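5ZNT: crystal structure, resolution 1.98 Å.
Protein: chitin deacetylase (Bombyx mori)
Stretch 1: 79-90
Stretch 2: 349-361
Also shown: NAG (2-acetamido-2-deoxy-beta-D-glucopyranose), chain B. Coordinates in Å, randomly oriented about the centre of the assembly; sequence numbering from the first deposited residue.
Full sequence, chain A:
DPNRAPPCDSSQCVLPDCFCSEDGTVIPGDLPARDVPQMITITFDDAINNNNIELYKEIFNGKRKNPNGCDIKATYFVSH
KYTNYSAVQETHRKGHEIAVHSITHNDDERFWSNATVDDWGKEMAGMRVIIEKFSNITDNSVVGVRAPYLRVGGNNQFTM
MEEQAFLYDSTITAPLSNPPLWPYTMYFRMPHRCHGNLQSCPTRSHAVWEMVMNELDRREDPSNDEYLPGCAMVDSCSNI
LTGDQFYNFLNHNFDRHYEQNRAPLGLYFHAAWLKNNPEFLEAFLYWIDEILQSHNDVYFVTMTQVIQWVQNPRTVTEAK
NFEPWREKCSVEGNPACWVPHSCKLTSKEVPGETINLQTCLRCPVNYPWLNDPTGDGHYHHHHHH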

# COMPACT_ATOMS: atom_id res chain seq x y z
N SER A 79 1.18 -5.53 -9.55
CA SER A 79 0.97 -6.87 -10.08
C SER A 79 1.74 -7.02 -11.39
O SER A 79 2.02 -6.03 -12.07
CB SER A 79 -0.54 -7.13 -10.31
OG SER A 79 -1.09 -6.16 -11.21
N HIS A 80 2.06 -8.27 -11.76
CA HIS A 80 3.04 -8.52 -12.82
C HIS A 80 2.50 -8.25 -14.21
O HIS A 80 3.15 -7.58 -15.02
CB HIS A 80 3.54 -9.97 -12.71
CG HIS A 80 4.46 -10.40 -13.83
ND1 HIS A 80 5.53 -9.65 -14.26
CD2 HIS A 80 4.46 -11.53 -14.58
CE1 HIS A 80 6.16 -10.30 -15.23
NE2 HIS A 80 5.54 -11.44 -15.44
N LYS A 81 1.32 -8.79 -14.56
CA LYS A 81 0.98 -8.86 -15.97
C LYS A 81 0.80 -7.47 -16.55
O LYS A 81 0.09 -6.63 -15.98
CB LYS A 81 -0.30 -9.70 -16.19
CG LYS A 81 -0.39 -10.32 -17.60
CD LYS A 81 -1.73 -11.11 -17.76
CE LYS A 81 -1.76 -11.90 -19.05
NZ LYS A 81 -2.99 -12.79 -19.15
N TYR A 82 1.47 -7.22 -17.68
CA TYR A 82 1.48 -5.96 -18.41
C TYR A 82 2.26 -4.85 -17.73
O TYR A 82 2.19 -3.70 -18.17
CB TYR A 82 0.06 -5.45 -18.70
CG TYR A 82 -0.86 -6.51 -19.27
CD1 TYR A 82 -0.56 -7.15 -20.49
CD2 TYR A 82 -2.04 -6.86 -18.62
CE1 TYR A 82 -1.43 -8.13 -21.02
CE2 TYR A 82 -2.90 -7.82 -19.14
CZ TYR A 82 -2.60 -8.45 -20.34
OH TYR A 82 -3.47 -9.42 -20.83
N THR A 83 3.02 -5.14 -16.68
CA THR A 83 3.74 -4.08 -16.01
C THR A 83 5.00 -3.71 -16.78
O THR A 83 5.63 -4.57 -17.42
CB THR A 83 4.07 -4.51 -14.58
OG1 THR A 83 2.89 -4.30 -13.81
CG2 THR A 83 5.24 -3.71 -13.96
N ASN A 84 5.31 -2.43 -16.79
CA ASN A 84 6.51 -1.87 -17.41
C ASN A 84 7.54 -1.71 -16.30
O ASN A 84 7.40 -0.83 -15.44
CB ASN A 84 6.12 -0.56 -18.08
CG ASN A 84 7.28 0.22 -18.63
OD1 ASN A 84 8.45 0.07 -18.23
ND2 ASN A 84 6.96 1.10 -19.56
N TYR A 85 8.57 -2.57 -16.29
CA TYR A 85 9.49 -2.57 -15.17
C TYR A 85 10.51 -1.44 -15.21
O TYR A 85 11.09 -1.12 -14.16
CB TYR A 85 10.19 -3.93 -15.06
CG TYR A 85 9.19 -4.92 -14.50
CD1 TYR A 85 8.97 -5.02 -13.12
CD2 TYR A 85 8.39 -5.68 -15.36
CE1 TYR A 85 8.02 -5.90 -12.61
CE2 TYR A 85 7.44 -6.55 -14.88
CZ TYR A 85 7.24 -6.63 -13.51
OH TYR A 85 6.28 -7.49 -13.06
N SER A 86 10.73 -0.81 -16.38
CA SER A 86 11.49 0.45 -16.40
C SER A 86 10.73 1.54 -15.68
O SER A 86 11.33 2.39 -15.02
CB SER A 86 11.74 0.90 -17.84
OG SER A 86 12.57 -0.04 -18.48
N ALA A 87 9.40 1.55 -15.83
CA ALA A 87 8.58 2.54 -15.15
C ALA A 87 8.55 2.29 -13.65
O ALA A 87 8.60 3.24 -12.86
CB ALA A 87 7.16 2.54 -15.73
N VAL A 88 8.43 1.01 -13.25
CA VAL A 88 8.53 0.66 -11.84
C VAL A 88 9.86 1.17 -11.28
O VAL A 88 9.92 1.76 -10.19
CB VAL A 88 8.39 -0.87 -11.66
CG1 VAL A 88 8.76 -1.30 -10.27
CG2 VAL A 88 6.93 -1.36 -11.99
N GLN A 89 10.94 0.94 -12.02
CA GLN A 89 12.27 1.37 -11.58
C GLN A 89 12.34 2.88 -11.43
O GLN A 89 12.93 3.39 -10.47
CB GLN A 89 13.31 0.89 -12.60
CG GLN A 89 14.76 1.29 -12.25
CD GLN A 89 15.74 0.74 -13.28
OE1 GLN A 89 15.41 0.56 -14.45
NE2 GLN A 89 16.96 0.48 -12.84
N GLU A 90 11.73 3.62 -12.35
CA GLU A 90 11.78 5.07 -12.29
C GLU A 90 10.93 5.60 -11.14
O GLU A 90 11.33 6.54 -10.44
CB GLU A 90 11.33 5.64 -13.64
CG GLU A 90 11.26 7.15 -13.68
CD GLU A 90 12.64 7.81 -13.65
OE1 GLU A 90 12.66 9.06 -13.64
OE2 GLU A 90 13.69 7.11 -13.61
N GLU A 349 3.45 -21.13 -19.36
CA GLU A 349 2.56 -20.90 -18.22
C GLU A 349 1.43 -19.95 -18.54
O GLU A 349 0.46 -19.88 -17.78
CB GLU A 349 3.35 -20.33 -17.03
CG GLU A 349 4.51 -21.21 -16.53
CD GLU A 349 5.14 -20.64 -15.27
OE1 GLU A 349 4.45 -20.58 -14.24
OE2 GLU A 349 6.32 -20.23 -15.32
N VAL A 350 1.55 -19.17 -19.61
CA VAL A 350 0.55 -18.20 -20.06
C VAL A 350 0.24 -18.55 -21.51
O VAL A 350 0.58 -17.79 -22.43
CB VAL A 350 1.05 -16.76 -19.89
CG1 VAL A 350 -0.05 -15.77 -20.21
CG2 VAL A 350 1.55 -16.52 -18.46
N PRO A 351 -0.37 -19.70 -21.76
CA PRO A 351 -0.43 -20.22 -23.14
C PRO A 351 -1.18 -19.29 -24.08
O PRO A 351 -2.22 -18.74 -23.74
CB PRO A 351 -1.14 -21.57 -22.97
CG PRO A 351 -1.88 -21.48 -21.66
CD PRO A 351 -1.02 -20.58 -20.78
N GLY A 352 -0.61 -19.07 -25.26
CA GLY A 352 -1.25 -18.29 -26.31
C GLY A 352 -0.85 -16.83 -26.35
O GLY A 352 -0.60 -16.28 -27.43
N GLU A 353 -0.72 -16.22 -25.19
CA GLU A 353 -0.46 -14.79 -25.12
C GLU A 353 0.99 -14.49 -25.41
O GLU A 353 1.90 -15.27 -25.08
CB GLU A 353 -0.79 -14.25 -23.74
CG GLU A 353 -2.18 -14.61 -23.27
CD GLU A 353 -2.57 -13.76 -22.10
OE1 GLU A 353 -2.66 -12.52 -22.27
OE2 GLU A 353 -2.72 -14.35 -21.01
N THR A 354 1.21 -13.34 -26.02
CA THR A 354 2.50 -12.70 -26.11
C THR A 354 2.42 -11.43 -25.28
O THR A 354 1.51 -10.61 -25.49
CB THR A 354 2.86 -12.38 -27.56
OG1 THR A 354 3.15 -13.60 -28.26
CG2 THR A 354 4.04 -11.46 -27.64
N ILE A 355 3.34 -11.25 -24.33
CA ILE A 355 3.25 -10.12 -23.41
C ILE A 355 4.52 -9.30 -23.52
O ILE A 355 5.62 -9.84 -23.46
CB ILE A 355 2.98 -10.57 -21.97
CG1 ILE A 355 1.61 -11.24 -21.94
CG2 ILE A 355 2.96 -9.33 -21.02
CD1 ILE A 355 1.49 -12.37 -21.01
N ASN A 356 4.35 -8.00 -23.75
CA ASN A 356 5.47 -7.07 -23.83
C ASN A 356 5.91 -6.70 -22.42
O ASN A 356 5.09 -6.26 -21.60
CB ASN A 356 5.09 -5.80 -24.59
CG ASN A 356 4.92 -6.04 -26.07
OD1 ASN A 356 5.27 -7.10 -26.59
ND2 ASN A 356 4.38 -5.05 -26.76
N LEU A 357 7.19 -6.83 -22.15
CA LEU A 357 7.76 -6.46 -20.87
C LEU A 357 8.87 -5.47 -21.15
O LEU A 357 9.82 -5.80 -21.88
CB LEU A 357 8.29 -7.70 -20.14
CG LEU A 357 8.71 -7.50 -18.69
CD1 LEU A 357 8.53 -8.83 -17.94
CD2 LEU A 357 10.15 -7.03 -18.59
N GLN A 358 8.76 -4.27 -20.61
CA GLN A 358 9.79 -3.26 -20.80
C GLN A 358 10.71 -3.25 -19.58
O GLN A 358 10.25 -3.34 -18.43
CB GLN A 358 9.18 -1.88 -21.05
CG GLN A 358 8.18 -1.83 -22.21
CD GLN A 358 6.82 -2.40 -21.80
OE1 GLN A 358 6.51 -2.50 -20.61
NE2 GLN A 358 6.02 -2.81 -22.79
N THR A 359 12.02 -3.18 -19.83
CA THR A 359 13.03 -3.24 -18.78
C THR A 359 14.33 -2.65 -19.33
O THR A 359 14.60 -2.72 -20.53
CB THR A 359 13.26 -4.68 -18.31
OG1 THR A 359 14.31 -4.72 -17.33
CG2 THR A 359 13.66 -5.59 -19.48
N CYS A 360 15.14 -2.09 -18.42
CA CYS A 360 16.48 -1.67 -18.81
C CYS A 360 17.42 -2.85 -18.96
O CYS A 360 18.50 -2.70 -19.55
CB CYS A 360 17.05 -0.68 -17.79
SG CYS A 360 16.20 0.89 -17.75
N LEU A 361 17.05 -4.00 -18.42
CA LEU A 361 17.84 -5.21 -18.59
C LEU A 361 17.67 -5.77 -20.00
O LEU A 361 16.69 -5.47 -20.69
CB LEU A 361 17.43 -6.27 -17.57
CG LEU A 361 18.05 -6.31 -16.19
CD1 LEU A 361 17.65 -5.08 -15.38
CD2 LEU A 361 17.59 -7.61 -15.51
C1 NAG B . 7.93 1.96 -20.15
C2 NAG B . 7.46 2.75 -21.35
C3 NAG B . 8.59 3.67 -21.83
C4 NAG B . 9.12 4.52 -20.67
C5 NAG B . 9.40 3.65 -19.44
C6 NAG B . 9.73 4.45 -18.21
C7 NAG B . 5.81 1.30 -22.48
C8 NAG B . 5.52 0.52 -23.73
N2 NAG B . 7.01 1.90 -22.44
O3 NAG B . 8.07 4.48 -22.87
O4 NAG B . 10.42 5.02 -20.96
O5 NAG B . 8.26 2.85 -19.13
O6 NAG B . 8.73 5.42 -17.94
O7 NAG B . 5.02 1.36 -21.53
O HOH W 1 3.75 -2.52 -20.15
O HOH W 2 -5.28 -11.59 -22.49
O HOH W 3 4.66 -6.64 -18.94
O HOH W 4 14.15 -1.49 -15.77

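Stretch 2 enters the contact through a type II turn from Val350 to Glu353. Gly352 sits in it with phi 96° and psi -41°, where a beta carbon would jam against the preceding carbonyl oxygen, so the backbone itself calls for glycine. The turn leads to Glu353, whose CA-to-CB bond points toward stretch 1. Lys81 reaches it with a side chain extended through four t rotamers, and the salt bridge from Lys81 NZ to Glu353 OE2 is very short at 2.4 Å. A long, flexible cation suits this place: its charge meets the carboxylate while its methylenes stay useful, with Lys81 CE 3.8 Å from Ile355 CD1. The other carboxylate oxygen, Glu353 OE1, accepts from water 2 at 2.8 Å, and that water also lies within hydrogen-bonding distance, 3.3 Å, of Tyr82 OH.

Ile355, buried and pointing toward stretch 1, also packs its CG2 against Tyr82 CD1 at 4.2 Å. Tyr82 has a positive phi inside the type II turn from His80 to Thr83; its CA-to-CB bond points away, yet its ring end comes nearer. At Asn356 the backbone does the work: water 3 donates to Asn356 O and to Thr83 O, each at 2.7 Å, bridging two carbonyls that cannot bond each other.

Leu357 supplies the next apolar patch. Its CG lies 3.8 Å from Tyr85 CD2, and its CD1 approaches the edge of the His80 ring, 3.9 Å from CE1. These two aromatic residues are tied together by a 2.6 Å hydrogen bond between His80 ND1 and Tyr85 OH, so leucine meets a pair already linked.

Gln358 has the largest area covered by the opposing stretch. Its carbonyl serves the first turn of the helix: Gln358 O accepts from Ser86 N at 3.3 Å and, weakly, from Tyr85 N at 2.8 Å. Asn84 caps the same helix, its OD1 accepting from Ala87 N at 3.0 Å, while its ND2 is bonded to NAG C1 at 1.4 Å; one asparagine thus serves as both cap and glycan anchor. The Gln358 side chain folds with chi1 m and chi2 p, placing OE1 3.2 Å from Asn84 CB and letting water 1 link OE1 to Tyr82 O, 2.8 Å from each. Gln358 N pays a price, buried without a partner.

At Thr359 the small Ser86 permits close approach, with OG 3.2 Å from Thr359 CA. Cys360 ends the contact, its SG 3.4 Å from Gln89 OE1, while water 4 joins that oxygen (2.7 Å) to Cys360 N (2.9 Å).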